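Local structure of GCN5-related N-acetyltransferase (Streptococcus suis, 3G3S) at residues Ile21-Glu26 with Ala45-Gln50; Ser51-Leu56 with Ile74-Asn79; Gly148-Val153 with Tyr178-Ala183. The protein probably transfers an acetyl group from acetyl-coenzyme A to an amine substrate, as other GCN5-related N-acetyltransferases do. All coordinates share one frame; numbering follows the deposited sequence. Where two conformers were deposited one is given.

Contact 1: residues Ile21-Glu26 with Ala45-Gln50. With NA (sodium ion), chain C.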
loop_
_atom_site.group_PDB
_atom_site.type_symbol
_atom_site.label_atom_id
_atom_site.label_comp_id
_atom_site.label_asym_id
_atom_site.label_seq_id
_atom_site.Cartn_x
_atom_site.Cartn_y
_atom_site.Cartn_z
ATOM N N ILE A 21 -1.890 -9.950 -8.476
ATOM C CA ILE A 21 -2.504 -10.265 -7.179
ATOM C C ILE A 21 -2.129 -9.122 -6.222
ATOM O O ILE A 21 -2.938 -8.605 -5.475
ATOM C CB ILE A 21 -2.077 -11.630 -6.574
ATOM C CG1 ILE A 21 -2.340 -12.801 -7.524
ATOM C CG2 ILE A 21 -2.802 -11.853 -5.191
ATOM C CD1 ILE A 21 -1.717 -14.120 -7.052
ATOM N N TRP A 22 -0.866 -8.712 -6.234
ATOM C CA TRP A 22 -0.468 -7.574 -5.403
ATOM C C TRP A 22 -1.299 -6.320 -5.715
ATOM O O TRP A 22 -1.756 -5.614 -4.798
ATOM C CB TRP A 22 1.045 -7.250 -5.562
ATOM C CG TRP A 22 1.947 -8.397 -5.342
ATOM C CD1 TRP A 22 1.663 -9.582 -4.734
ATOM C CD2 TRP A 22 3.357 -8.438 -5.640
ATOM N NE1 TRP A 22 2.784 -10.374 -4.691
ATOM C CE2 TRP A 22 3.838 -9.683 -5.217
ATOM C CE3 TRP A 22 4.229 -7.550 -6.246
ATOM C CZ2 TRP A 22 5.160 -10.069 -5.378
ATOM C CZ3 TRP A 22 5.546 -7.927 -6.409
ATOM C CH2 TRP A 22 6.001 -9.171 -5.971
ATOM N N THR A 23 -1.510 -6.031 -6.997
ATOM C CA THR A 23 -2.334 -4.910 -7.387
ATOM C C THR A 23 -3.704 -4.999 -6.708
ATOM O O THR A 23 -4.151 -4.066 -6.004
ATOM C CB THR A 23 -2.481 -4.881 -8.897
ATOM O OG1 THR A 23 -1.186 -4.549 -9.460
ATOM C CG2 THR A 23 -3.568 -3.835 -9.416
ATOM N N CYS A 24 -4.328 -6.145 -6.911
ATOM C CA CYS A 24 -5.679 -6.376 -6.361
ATOM C C CYS A 24 -5.761 -6.272 -4.825
ATOM O O CYS A 24 -6.671 -5.638 -4.306
ATOM C CB CYS A 24 -6.217 -7.694 -6.847
ATOM S SG CYS A 24 -6.497 -7.800 -8.563
ATOM N N LEU A 25 -4.795 -6.853 -4.112
ATOM C CA LEU A 25 -4.737 -6.744 -2.645
ATOM C C LEU A 25 -4.309 -5.366 -2.082
ATOM O O LEU A 25 -4.681 -5.065 -0.962
ATOM C CB LEU A 25 -3.821 -7.824 -2.103
ATOM C CG LEU A 25 -4.205 -9.292 -2.249
ATOM C CD1 LEU A 25 -3.090 -10.184 -1.795
ATOM C CD2 LEU A 25 -5.557 -9.648 -1.478
ATOM N N GLU A 26 -3.566 -4.543 -2.851
ATOM C CA GLU A 26 -3.133 -3.201 -2.383
ATOM C C GLU A 26 -4.270 -2.196 -2.332
ATOM O O GLU A 26 -4.229 -1.275 -1.534
ATOM C CB GLU A 26 -1.963 -2.625 -3.201
ATOM C CG GLU A 26 -0.668 -3.408 -2.965
ATOM C CD GLU A 26 0.503 -2.866 -3.739
ATOM O OE1 GLU A 26 0.317 -2.012 -4.641
ATOM O OE2 GLU A 26 1.604 -3.324 -3.409
ATOM N N ALA A 45 -8.874 -12.820 -6.951
ATOM C CA ALA A 45 -8.329 -11.535 -7.283
ATOM C C ALA A 45 -8.672 -11.356 -8.774
ATOM O O ALA A 45 -8.169 -12.082 -9.656
ATOM C CB ALA A 45 -6.804 -11.494 -7.016
ATOM N N LEU A 46 -9.535 -10.392 -9.067
ATOM C CA LEU A 46 -10.016 -10.154 -10.424
ATOM C C LEU A 46 -9.568 -8.802 -10.903
ATOM O O LEU A 46 -9.849 -7.781 -10.277
ATOM C CB LEU A 46 -11.543 -10.245 -10.433
ATOM C CG LEU A 46 -12.269 -10.032 -11.755
ATOM C CD1 LEU A 46 -11.931 -11.113 -12.744
ATOM C CD2 LEU A 46 -13.810 -9.940 -11.501
ATOM N N TYR A 47 -8.846 -8.806 -12.010
ATOM C CA TYR A 47 -8.279 -7.597 -12.561
ATOM C C TYR A 47 -8.516 -7.539 -14.024
ATOM O O TYR A 47 -8.403 -8.550 -14.691
ATOM C CB TYR A 47 -6.779 -7.578 -12.335
ATOM C CG TYR A 47 -6.107 -6.369 -12.953
ATOM C CD1 TYR A 47 -5.963 -5.201 -12.235
ATOM C CD2 TYR A 47 -5.603 -6.401 -14.257
ATOM C CE1 TYR A 47 -5.338 -4.084 -12.797
ATOM C CE2 TYR A 47 -5.005 -5.265 -14.841
ATOM C CZ TYR A 47 -4.861 -4.121 -14.087
ATOM O OH TYR A 47 -4.223 -3.009 -14.604
ATOM N N GLY A 48 -8.827 -6.348 -14.528
ATOM C CA GLY A 48 -8.989 -6.129 -15.950
ATOM C C GLY A 48 -10.165 -5.248 -16.293
ATOM O O GLY A 48 -10.910 -4.813 -15.404
ATOM N N ARG A 49 -10.304 -4.966 -17.589
ATOM C CA ARG A 49 -11.396 -4.133 -18.107
ATOM C C ARG A 49 -11.849 -4.677 -19.467
ATOM O O ARG A 49 -13.043 -4.883 -19.697
ATOM C CB ARG A 49 -10.961 -2.668 -18.192
ATOM C CG ARG A 49 -12.124 -1.678 -18.120
ATOM C CD ARG A 49 -11.732 -0.168 -18.103
ATOM N NE ARG A 49 -11.380 0.345 -19.434
ATOM C CZ ARG A 49 -12.256 0.848 -20.300
ATOM N N GLN A 50 -10.894 -4.896 -20.357
ATOM C CA GLN A 50 -11.142 -5.493 -21.670
ATOM C C GLN A 50 -10.667 -6.939 -21.679
ATOM O O GLN A 50 -11.367 -7.822 -22.171
ATOM C CB GLN A 50 -10.417 -4.703 -22.735
ATOM C CG GLN A 50 -10.870 -3.242 -22.817
ATOM C CD GLN A 50 -10.141 -2.468 -23.891
ATOM O OE1 GLN A 50 -8.932 -2.601 -24.053
ATOM N NE2 GLN A 50 -10.878 -1.646 -24.628
HETATM NA NA NA C . -3.389 -0.903 0.726
HETATM O O HOH W 1 -4.385 -3.288 1.127
HETATM O O HOH W 2 -5.693 -0.231 0.983
HETATM O O HOH W 3 -0.997 -2.096 0.547
HETATM O O HOH W 4 -2.434 1.153 0.102
#
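Cys24 and Ala45, the closest CA pair of the two segments, meet at their beta carbons, CB to CB at 3.8 Å. The thiol sulfur is turned beside its own backbone N (chi1 -65°), which brings SG onto Tyr47 CB at 3.8 Å; it touches Leu46 O as well, a van der Waals contact. Ile21 adds a looser touch from one turn earlier, its CG2 standing 4.4 Å from Ala45 CB. The other apolar contact is a methyl against a ring: Thr23 CG2 lies 3.8 Å from Tyr47 CE1 and about as far from CD1, and the two side chains cross obliquely. A helix thus packs crosswise on the mixed sheet of this GNAT-family protein, the axes of residues 21-26 and 45-48 being 7.9 Å apart and 103° between their directions. Along the strand, Ala45 and Tyr47 turn toward the helix and Leu46 away from it, while Phe13 and Ile32 pack beside Ala45. Polar ends look to a third element. Thr23 OG1 has Ser180 O as its main partner, with Thr19 O one turn back also within hydrogen-bonding reach of its single proton, and Tyr47 OH is hydrogen-bonded with Tyr178 O, so both hydroxyls reach strand 170-181. At the C-terminal end of the helix a sodium ion bridges the two subunits: Glu26 O coordinates it at 2.4 Å, and four waters with Glu26 O of the second subunit complete six ligands. One of those waters donates a hydrogen bond to Leu25 O at 2.8 Å.

Contact 2: residues Ser51-Leu56 with Ile74-Asn79; sequences SFFGFL and ILVPQN. With EDO (1,2-ethanediol), chain H; EDO (1,2-ethanediol), chain G.
Phe53 and Ile74 lie side by side and point the same way, with Ile74 CB over one face of the phenyl ring, 4.2 Å from its centroid, in a CH-pi contact. Farther out, Ile74 CD1 reaches Phe53 CZ at 3.7 Å. Val76 holds CG1 anti to its backbone N (chi1 -176°) and CG2 beside it, and CG2 approaches the edge of the Phe53 ring at CD2. Val76 also packs on Phe55, its CB 3.6 Å from Phe55 CD2. These four residues share one sheet face; Leu56 and Leu75 lie on the other. The pairs are set in register by parallel strands: Ile74 N donates to Phe52 O (2.8 Å), Gly54 N to Ile74 O, Val76 N to Gly54 O and Leu56 N to Val76 O, all near straight, 159° or more at the hydrogen. Just past the strand end, Gln78 N continues the series to Leu56 O at 2.9 Å, more bent at 143°. Gln78 is held further by its amide, OE1 receiving Gly58 N and NE2 donating to Leu12 O; its backbone O accepts a hydrogen bond from an ethanediol, probably from the crystallisation liquor. Asn79 then N-caps helix 80-90, its OD1 accepting from Trp82 N. The two strands are the parallel members of a beta-alpha-beta unit through helix 62-68; strands 42-48 and 239-248 flank them in the mixed sheet, and Trp82 and Ile86 of helix 80-90 cover Leu56.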
loop_
_atom_site.group_PDB
_atom_site.type_symbol
_atom_site.label_atom_id
_atom_site.label_comp_id
_atom_site.label_asym_id
_atom_site.label_seq_id
_atom_site.Cartn_x
_atom_site.Cartn_y
_atom_site.Cartn_z
ATOM N N SER A 51 -9.460 -7.168 -21.175
ATOM C CA SER A 51 -8.984 -8.523 -20.936
ATOM C C SER A 51 -8.824 -8.621 -19.406
ATOM O O SER A 51 -8.740 -7.595 -18.727
ATOM C CB SER A 51 -7.678 -8.810 -21.657
ATOM O OG SER A 51 -6.636 -8.196 -20.978
ATOM N N PHE A 52 -8.811 -9.838 -18.870
ATOM C CA PHE A 52 -8.790 -10.059 -17.441
ATOM C C PHE A 52 -7.931 -11.203 -16.993
ATOM O O PHE A 52 -7.634 -12.136 -17.759
ATOM C CB PHE A 52 -10.205 -10.471 -16.961
ATOM C CG PHE A 52 -11.257 -9.418 -17.127
ATOM C CD1 PHE A 52 -11.864 -9.202 -18.364
ATOM C CD2 PHE A 52 -11.680 -8.671 -16.039
ATOM C CE1 PHE A 52 -12.846 -8.222 -18.506
ATOM C CE2 PHE A 52 -12.647 -7.700 -16.187
ATOM C CZ PHE A 52 -13.234 -7.485 -17.409
ATOM N N PHE A 53 -7.574 -11.133 -15.720
ATOM C CA PHE A 53 -7.001 -12.222 -14.970
ATOM C C PHE A 53 -7.893 -12.476 -13.783
ATOM O O PHE A 53 -8.380 -11.541 -13.139
ATOM C CB PHE A 53 -5.614 -11.899 -14.445
ATOM C CG PHE A 53 -4.555 -12.113 -15.469
ATOM C CD1 PHE A 53 -4.306 -11.151 -16.439
ATOM C CD2 PHE A 53 -3.821 -13.287 -15.483
ATOM C CE1 PHE A 53 -3.331 -11.364 -17.401
ATOM C CE2 PHE A 53 -2.825 -13.502 -16.463
ATOM C CZ PHE A 53 -2.590 -12.555 -17.401
ATOM N N GLY A 54 -7.997 -13.746 -13.447
ATOM C CA GLY A 54 -8.732 -14.220 -12.284
ATOM C C GLY A 54 -7.792 -15.155 -11.544
ATOM O O GLY A 54 -7.540 -16.259 -12.010
ATOM N N PHE A 55 -7.200 -14.688 -10.452
ATOM C CA PHE A 55 -6.339 -15.535 -9.629
ATOM C C PHE A 55 -7.162 -16.108 -8.523
ATOM O O PHE A 55 -7.708 -15.369 -7.704
ATOM C CB PHE A 55 -5.184 -14.758 -9.044
ATOM C CG PHE A 55 -4.186 -14.304 -10.069
ATOM C CD1 PHE A 55 -4.346 -13.092 -10.723
ATOM C CD2 PHE A 55 -3.106 -15.107 -10.386
ATOM C CE1 PHE A 55 -3.404 -12.669 -11.648
ATOM C CE2 PHE A 55 -2.149 -14.694 -11.333
ATOM C CZ PHE A 55 -2.305 -13.492 -11.956
ATOM N N LEU A 56 -7.183 -17.431 -8.451
ATOM C CA LEU A 56 -8.076 -18.145 -7.532
ATOM C C LEU A 56 -7.362 -18.813 -6.364
ATOM O O LEU A 56 -6.627 -19.744 -6.573
ATOM C CB LEU A 56 -8.798 -19.201 -8.354
ATOM C CG LEU A 56 -9.662 -18.591 -9.468
ATOM C CD1 LEU A 56 -9.722 -19.586 -10.678
ATOM C CD2 LEU A 56 -11.004 -18.171 -8.884
ATOM N N ILE A 74 -8.021 -14.888 -18.236
ATOM C CA ILE A 74 -7.089 -15.976 -17.934
ATOM C C ILE A 74 -7.332 -16.350 -16.449
ATOM O O ILE A 74 -7.184 -15.495 -15.554
ATOM C CB ILE A 74 -5.569 -15.630 -18.206
ATOM C CG1 ILE A 74 -5.354 -15.252 -19.697
ATOM C CG2 ILE A 74 -4.654 -16.808 -17.764
ATOM C CD1 ILE A 74 -3.902 -14.740 -20.030
ATOM N N LEU A 75 -7.777 -17.595 -16.215
ATOM C CA LEU A 75 -7.994 -18.138 -14.883
ATOM C C LEU A 75 -6.694 -18.767 -14.400
ATOM O O LEU A 75 -6.120 -19.622 -15.098
ATOM C CB LEU A 75 -9.038 -19.246 -14.893
ATOM C CG LEU A 75 -10.405 -18.888 -15.425
ATOM C CD1 LEU A 75 -11.320 -20.095 -15.287
ATOM C CD2 LEU A 75 -10.938 -17.721 -14.662
ATOM N N VAL A 76 -6.244 -18.374 -13.215
ATOM C CA VAL A 76 -5.013 -18.917 -12.674
ATOM C C VAL A 76 -5.287 -19.594 -11.320
ATOM O O VAL A 76 -5.435 -18.924 -10.317
ATOM C CB VAL A 76 -3.909 -17.859 -12.524
ATOM C CG1 VAL A 76 -2.613 -18.570 -12.032
ATOM C CG2 VAL A 76 -3.680 -17.067 -13.842
ATOM N N PRO A 77 -5.333 -20.933 -11.297
ATOM C CA PRO A 77 -5.562 -21.658 -10.059
ATOM C C PRO A 77 -4.348 -21.677 -9.130
ATOM O O PRO A 77 -3.234 -21.967 -9.577
ATOM C CB PRO A 77 -5.807 -23.080 -10.528
ATOM C CG PRO A 77 -5.142 -23.213 -11.807
ATOM C CD PRO A 77 -5.163 -21.851 -12.446
ATOM N N GLN A 78 -4.572 -21.412 -7.852
ATOM C CA GLN A 78 -3.502 -21.446 -6.883
ATOM C C GLN A 78 -2.978 -22.853 -6.753
ATOM O O GLN A 78 -1.785 -23.069 -6.520
ATOM C CB GLN A 78 -4.030 -21.034 -5.526
ATOM C CG GLN A 78 -2.988 -21.086 -4.402
ATOM C CD GLN A 78 -3.545 -20.620 -3.072
ATOM O OE1 GLN A 78 -4.664 -21.017 -2.646
ATOM N NE2 GLN A 78 -2.778 -19.787 -2.390
ATOM N N ASN A 79 -3.883 -23.812 -6.882
ATOM C CA ASN A 79 -3.554 -25.214 -6.653
ATOM C C ASN A 79 -4.346 -26.178 -7.539
ATOM O O ASN A 79 -5.252 -25.794 -8.257
ATOM C CB ASN A 79 -3.734 -25.531 -5.158
ATOM C CG ASN A 79 -5.127 -25.216 -4.665
ATOM O OD1 ASN A 79 -6.063 -25.758 -5.181
ATOM N ND2 ASN A 79 -5.265 -24.326 -3.692
HETATM C C1 EDO H . -2.220 -25.153 -10.217
HETATM O O1 EDO H . -1.288 -24.566 -9.318
HETATM C C2 EDO H . -1.957 -26.646 -10.242
HETATM O O2 EDO H . -0.673 -26.833 -10.842
HETATM C C1 EDO G . 1.473 -21.050 -5.492
HETATM O O1 EDO G . 1.091 -20.264 -4.353
HETATM C C2 EDO G . 0.820 -20.526 -6.752
HETATM O O2 EDO G . 0.748 -21.560 -7.708
#

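Contact 3: residues Gly148-Val153 with Tyr178-Ala183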
loop_
_atom_site.group_PDB
_atom_site.type_symbol
_atom_site.label_atom_id
_atom_site.label_comp_id
_atom_site.label_asym_id
_atom_site.label_seq_id
_atom_site.Cartn_x
_atom_site.Cartn_y
_atom_site.Cartn_z
ATOM N N GLY A 148 -5.497 -0.433 -22.007
ATOM C CA GLY A 148 -6.935 -0.645 -21.745
ATOM C C GLY A 148 -7.388 -1.083 -20.378
ATOM O O GLY A 148 -8.593 -1.073 -20.096
ATOM N N ASN A 149 -6.465 -1.498 -19.523
ATOM C CA ASN A 149 -6.847 -1.915 -18.194
ATOM C C ASN A 149 -7.021 -0.746 -17.252
ATOM O O ASN A 149 -7.586 -0.911 -16.191
ATOM C CB ASN A 149 -5.829 -2.905 -17.648
ATOM C CG ASN A 149 -5.886 -4.199 -18.376
ATOM O OD1 ASN A 149 -6.940 -4.835 -18.432
ATOM N ND2 ASN A 149 -4.779 -4.588 -18.974
ATOM N N TYR A 150 -6.550 0.428 -17.649
ATOM C CA TYR A 150 -6.678 1.611 -16.832
ATOM C C TYR A 150 -8.076 2.216 -17.085
ATOM O O TYR A 150 -8.633 2.059 -18.155
ATOM C CB TYR A 150 -5.498 2.565 -17.089
ATOM C CG TYR A 150 -4.221 1.938 -16.557
ATOM C CD1 TYR A 150 -3.587 0.926 -17.265
ATOM C CD2 TYR A 150 -3.693 2.295 -15.314
ATOM C CE1 TYR A 150 -2.428 0.298 -16.785
ATOM C CE2 TYR A 150 -2.524 1.663 -14.820
ATOM C CZ TYR A 150 -1.910 0.658 -15.584
ATOM O OH TYR A 150 -0.797 -0.023 -15.157
ATOM N N ILE A 151 -8.646 2.875 -16.072
ATOM C CA ILE A 151 -10.008 3.426 -16.175
ATOM C C ILE A 151 -10.137 4.483 -17.252
ATOM O O ILE A 151 -11.165 4.581 -17.876
ATOM C CB ILE A 151 -10.516 4.036 -14.835
ATOM C CG1 ILE A 151 -10.520 2.985 -13.700
ATOM C CG2 ILE A 151 -11.888 4.641 -15.046
ATOM C CD1 ILE A 151 -11.090 1.577 -14.060
ATOM N N ASP A 152 -9.093 5.281 -17.444
ATOM C CA ASP A 152 -9.066 6.322 -18.466
ATOM C C ASP A 152 -7.631 6.772 -18.660
ATOM O O ASP A 152 -6.738 6.302 -17.958
ATOM C CB ASP A 152 -9.950 7.503 -18.076
ATOM C CG ASP A 152 -9.599 8.098 -16.725
ATOM O OD1 ASP A 152 -8.488 7.875 -16.201
ATOM O OD2 ASP A 152 -10.452 8.830 -16.186
ATOM N N VAL A 153 -7.422 7.686 -19.601
ATOM C CA VAL A 153 -6.090 8.223 -19.913
ATOM C C VAL A 153 -5.384 8.850 -18.695
ATOM O O VAL A 153 -4.162 8.749 -18.522
ATOM C CB VAL A 153 -6.187 9.231 -21.091
ATOM C CG1 VAL A 153 -7.058 10.416 -20.717
ATOM C CG2 VAL A 153 -4.802 9.681 -21.549
ATOM N N TYR A 178 0.519 -3.428 -18.160
ATOM C CA TYR A 178 -0.805 -4.078 -18.117
ATOM C C TYR A 178 -1.505 -3.750 -16.785
ATOM O O TYR A 178 -2.772 -3.644 -16.671
ATOM C CB TYR A 178 -0.601 -5.579 -18.215
ATOM C CG TYR A 178 -1.891 -6.404 -18.296
ATOM C CD1 TYR A 178 -2.505 -6.653 -19.537
ATOM C CD2 TYR A 178 -2.449 -6.969 -17.171
ATOM C CE1 TYR A 178 -3.673 -7.425 -19.623
ATOM C CE2 TYR A 178 -3.635 -7.742 -17.253
ATOM C CZ TYR A 178 -4.228 -7.965 -18.477
ATOM O OH TYR A 178 -5.380 -8.732 -18.542
ATOM N N ALA A 179 -0.659 -3.623 -15.765
ATOM C CA ALA A 179 -1.020 -3.261 -14.419
ATOM C C ALA A 179 0.195 -2.613 -13.733
ATOM O O ALA A 179 1.355 -2.699 -14.199
ATOM C CB ALA A 179 -1.481 -4.493 -13.634
ATOM N N SER A 180 -0.124 -1.987 -12.615
ATOM C CA SER A 180 0.793 -1.269 -11.734
ATOM C C SER A 180 0.533 -1.663 -10.296
ATOM O O SER A 180 -0.631 -1.876 -9.901
ATOM C CB SER A 180 0.524 0.238 -11.809
ATOM O OG SER A 180 0.555 0.707 -13.113
ATOM N N TYR A 181 1.593 -1.728 -9.507
ATOM C CA TYR A 181 1.458 -1.926 -8.065
ATOM C C TYR A 181 2.383 -0.892 -7.412
ATOM O O TYR A 181 3.051 -0.150 -8.111
ATOM C CB TYR A 181 1.725 -3.360 -7.633
ATOM C CG TYR A 181 3.132 -3.843 -7.854
ATOM C CD1 TYR A 181 3.560 -4.216 -9.119
ATOM C CD2 TYR A 181 4.034 -3.936 -6.798
ATOM C CE1 TYR A 181 4.871 -4.652 -9.333
ATOM C CE2 TYR A 181 5.338 -4.379 -7.007
ATOM C CZ TYR A 181 5.738 -4.743 -8.281
ATOM O OH TYR A 181 7.034 -5.188 -8.504
ATOM N N SER A 182 2.397 -0.852 -6.094
ATOM C CA SER A 182 3.134 0.144 -5.323
ATOM C C SER A 182 4.574 0.349 -5.755
ATOM O O SER A 182 5.047 1.469 -5.792
ATOM C CB SER A 182 3.095 -0.249 -3.838
ATOM O OG SER A 182 3.532 -1.591 -3.644
ATOM N N ALA A 183 5.238 -0.731 -6.124
ATOM C CA ALA A 183 6.650 -0.675 -6.455
ATOM C C ALA A 183 6.986 -1.069 -7.903
ATOM O O ALA A 183 8.163 -1.274 -8.240
ATOM C CB ALA A 183 7.394 -1.571 -5.480
#
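Asn149 and Tyr178 are the closest backbone pair, CA to CA 6.4 Å, where an irregular loop passes strand 170-181 at the corner the chain turns at Tyr178. ND2 of Asn149 sits over one face of the Tyr178 ring, 3.0 Å above the ring plane and offset toward the rim, 3.1 Å from both Tyr178 CD1 and CE1. Amide and ring planes are 63° apart, so the two groups do not stack flat. The CB of Tyr178 points away from the loop, but with CG anti to the backbone N (chi1 -175°) the ring comes back toward it. Asn149 ND2 also makes a weak hydrogen bond to Tyr178 O, 3.2 Å and bent at 122°, and Asn149 CB touches that carbonyl oxygen at 3.3 Å. Tyr178 OH turns to another partner, Ser51 OG. A shorter hydrogen bond is made by Tyr150, which reaches across to the strand, where its OH donates to Ser180 OG at 2.6 Å, with OG lying in the plane of the Tyr150 ring at its edge. Ser180 OG is bonded in turn to Leu159 O, so the serine hydroxyl links the phenol to the end of helix 153-159. Strand 170-181 is bordered here by strand 184-191, to which the backbones of Tyr178 and Ala179 bond at Glu186; Asp152 N-caps helix 153-159, whose Phe156 meets the Tyr150 ring edge-to-face, and Tyr47 of strand 42-48 packs on Asn149 and Ala179.

How the contacts relate
Contacts 1 and 2 are consecutive in the sheet: strands 42-48 and 52-58 are antiparallel neighbours, probably bonded from Phe55 N to Ala45 O and from Phe53 N to Tyr47 O, each 2.9 Å. Contact 3 meets both at Tyr178: Tyr178 O lies 2.6 Å from Tyr47 OH of contact 1, and Tyr178 OH 2.8 Å from Ser51 OG of contact 2. A second tie to contact 1 runs from Ser182 OG to Glu26 OE2, 2.6 Å. The sodium ion of contact 1 is about 13 Å from the Ser180 side chain. Bound ethanediol lies about 4 Å from the Phe53 side chain and about 3 Å from that of Tyr178, and may mark a pocket there.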